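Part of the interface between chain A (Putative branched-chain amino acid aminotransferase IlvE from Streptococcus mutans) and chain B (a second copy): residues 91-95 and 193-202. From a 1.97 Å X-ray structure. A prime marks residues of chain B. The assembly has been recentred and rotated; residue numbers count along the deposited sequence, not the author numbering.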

# COMPACT_ATOMS: atom_id res chain seq x y z
N ASP A 91 11.28 8.97 -2.88
CA ASP A 91 11.03 10.27 -2.29
C ASP A 91 9.61 10.35 -1.76
O ASP A 91 9.37 10.86 -0.66
CB ASP A 91 11.18 11.37 -3.35
CG ASP A 91 12.63 11.69 -3.69
OD1 ASP A 91 13.56 11.26 -2.97
OD2 ASP A 91 12.83 12.40 -4.70
N ARG A 92 8.65 9.87 -2.55
CA ARG A 92 7.24 9.94 -2.17
C ARG A 92 6.96 9.15 -0.89
O ARG A 92 6.07 9.50 -0.11
CB ARG A 92 6.37 9.40 -3.32
CG ARG A 92 4.88 9.53 -3.09
CD ARG A 92 4.41 10.98 -3.06
NE ARG A 92 2.98 11.05 -2.76
CZ ARG A 92 2.20 12.11 -2.96
NH1 ARG A 92 2.71 13.23 -3.46
NH2 ARG A 92 0.91 12.05 -2.64
N LEU A 93 7.71 8.08 -0.68
CA LEU A 93 7.51 7.22 0.48
C LEU A 93 8.58 7.42 1.55
O LEU A 93 8.70 6.59 2.47
CB LEU A 93 7.49 5.75 0.06
CG LEU A 93 6.09 5.17 -0.18
CD1 LEU A 93 5.38 5.83 -1.33
CD2 LEU A 93 6.21 3.68 -0.41
N LEU A 94 9.34 8.50 1.44
CA LEU A 94 10.39 8.82 2.42
C LEU A 94 11.40 7.69 2.57
O LEU A 94 11.84 7.40 3.69
CB LEU A 94 9.75 9.14 3.79
CG LEU A 94 9.44 10.60 4.12
CD1 LEU A 94 9.14 11.40 2.89
CD2 LEU A 94 8.29 10.71 5.13
N MET A 95 11.75 7.03 1.46
CA MET A 95 12.80 6.02 1.45
C MET A 95 14.03 6.66 0.81
O MET A 95 13.89 7.51 -0.06
CB MET A 95 12.38 4.79 0.62
CG MET A 95 11.15 4.06 1.21
SD MET A 95 10.94 2.36 0.60
CE MET A 95 10.16 2.73 -0.95
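Chain B 193-202: YAASLLPGKV

Chain A contributes the last turn of a helix and the loop that follows it. Asp91 and Arg92 keep helical torsions (phi/psi -56/-45° and -62/-31°), Leu93 at -105/14° is the first residue to leave them, and Leu94 takes positive values, 57/38°, a left-handed conformation. The turn is held by a backbone hydrogen bond from Leu94 N to Asp91 O, 3.2 Å. Met95, at -104/147°, is extended.

Chain B lies against this turn as a helix that runs through residues 193′-202′ and is kinked at Pro199′, whose ring nitrogen carries no hydrogen for a bond to the preceding turn. Beyond the kink regular i to i-4 bonding is evident: Gly200′ N to Ser196′ O is 2.9 Å, Lys201′ N to Leu197′ O 3.0 Å and Val202′ N to Leu198′ O 3.0 Å. Before it, Leu197′ N reaches Ala194′ O at 3.2 Å, a shorter i to i-3 span, and Ser196′ OG donates to Tyr193′ O at 2.6 Å.

The register is set by two pairs, Arg92 CA with Leu198′ CA at 6.5 Å and Leu93 CA with Ala194′ CA at 6.2 Å. As chain A advances by one residue, its CA partner moves back four along the chain B helix. No direct hydrogen bond joins the stretches; a water does so instead. Water 1 lies 2.7 Å from Arg92 O and 2.7 Å from Ala194′ O, both of which it can reach as a donor, and accepts from Leu198′ N at 3.0 Å; with atoms elsewhere in the structure counted, it has more acceptors in reach than protons, so the two donations need not both be made at once. It thus connects the chain A helix end to backbone groups on the turn before Pro199′.

The remaining contacts are largely apolar. Leu94 points its CA-to-CB bond toward chain B and has the largest covered area of any residue here, 83 of the 387 Å² buried on both sides together. Its CD2 lies 3.4 Å from Leu197′ O, 3.9 Å from Leu197′ CB and 4.0 Å from Lys201′ CD, while its CD1 is 4.1 Å from Leu198′ CD1. Leu197′, also directed toward the partner, places CD1 3.5 Å from Leu93 O. Leu93 leaves sideways and packs its CD2 4.2 Å from Ala194′ CB.

Arg92 starts away from chain B, but its side chain ends nearer: CD is 4.0 Å from Leu198′ CD2, and that methyl approaches the guanidinium obliquely. Leu198′ also sets its CB 3.8 Å from Arg92 O, so it touches both the backbone and the side chain of Arg92.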

# COMPACT_ATOMS: atom_id res chain seq x y z
N TYR B 193 -1.21 3.83 4.85
CA TYR B 193 -0.22 4.44 5.73
C TYR B 193 0.97 4.99 4.96
O TYR B 193 1.50 6.07 5.29
CB TYR B 193 0.21 3.45 6.81
CG TYR B 193 -0.86 3.22 7.86
CD1 TYR B 193 -1.91 2.34 7.62
CD2 TYR B 193 -0.81 3.87 9.09
CE1 TYR B 193 -2.90 2.12 8.57
CE2 TYR B 193 -1.80 3.65 10.05
CZ TYR B 193 -2.84 2.78 9.78
OH TYR B 193 -3.82 2.54 10.73
N ALA B 194 1.40 4.26 3.93
CA ALA B 194 2.48 4.75 3.06
C ALA B 194 2.15 6.12 2.46
O ALA B 194 3.01 7.02 2.40
CB ALA B 194 2.77 3.73 1.93
N ALA B 195 0.91 6.28 2.01
CA ALA B 195 0.46 7.54 1.45
C ALA B 195 0.50 8.66 2.49
O ALA B 195 0.66 9.83 2.14
CB ALA B 195 -0.95 7.39 0.88
N SER B 196 0.38 8.29 3.77
CA SER B 196 0.37 9.27 4.87
C SER B 196 1.76 9.70 5.35
O SER B 196 1.87 10.64 6.15
CB SER B 196 -0.43 8.72 6.06
OG SER B 196 0.38 7.82 6.81
N LEU B 197 2.82 9.03 4.90
CA LEU B 197 4.17 9.35 5.40
C LEU B 197 4.60 10.78 5.06
O LEU B 197 5.06 11.53 5.94
CB LEU B 197 5.20 8.35 4.88
CG LEU B 197 5.12 6.93 5.43
CD1 LEU B 197 6.05 5.99 4.65
CD2 LEU B 197 5.48 6.94 6.90
N LEU B 198 4.45 11.16 3.80
CA LEU B 198 4.87 12.50 3.37
C LEU B 198 4.01 13.61 4.00
O LEU B 198 4.56 14.56 4.56
CB LEU B 198 4.94 12.61 1.84
CG LEU B 198 5.36 13.92 1.17
CD1 LEU B 198 6.71 14.41 1.69
CD2 LEU B 198 5.40 13.75 -0.35
N PRO B 199 2.66 13.51 3.91
CA PRO B 199 1.89 14.57 4.58
C PRO B 199 2.13 14.63 6.09
O PRO B 199 2.13 15.74 6.65
CB PRO B 199 0.42 14.20 4.28
CG PRO B 199 0.45 12.79 3.72
CD PRO B 199 1.80 12.66 3.06
N GLY B 200 2.33 13.49 6.73
CA GLY B 200 2.71 13.47 8.14
C GLY B 200 3.94 14.33 8.37
O GLY B 200 3.95 15.20 9.24
N LYS B 201 4.98 14.10 7.57
CA LYS B 201 6.22 14.87 7.68
C LYS B 201 5.98 16.36 7.49
O LYS B 201 6.52 17.19 8.23
CB LYS B 201 7.25 14.36 6.66
CG LYS B 201 8.57 15.13 6.65
CD LYS B 201 9.61 14.42 5.77
CE LYS B 201 10.95 15.14 5.76
NZ LYS B 201 10.88 16.43 5.01
N VAL B 202 5.16 16.70 6.50
CA VAL B 202 4.77 18.09 6.26
C VAL B 202 4.12 18.71 7.50
O VAL B 202 4.48 19.82 7.92
CB VAL B 202 3.80 18.21 5.05
CG1 VAL B 202 3.29 19.65 4.89
CG2 VAL B 202 4.51 17.75 3.77
O HOH W 1 3.93 9.36 1.49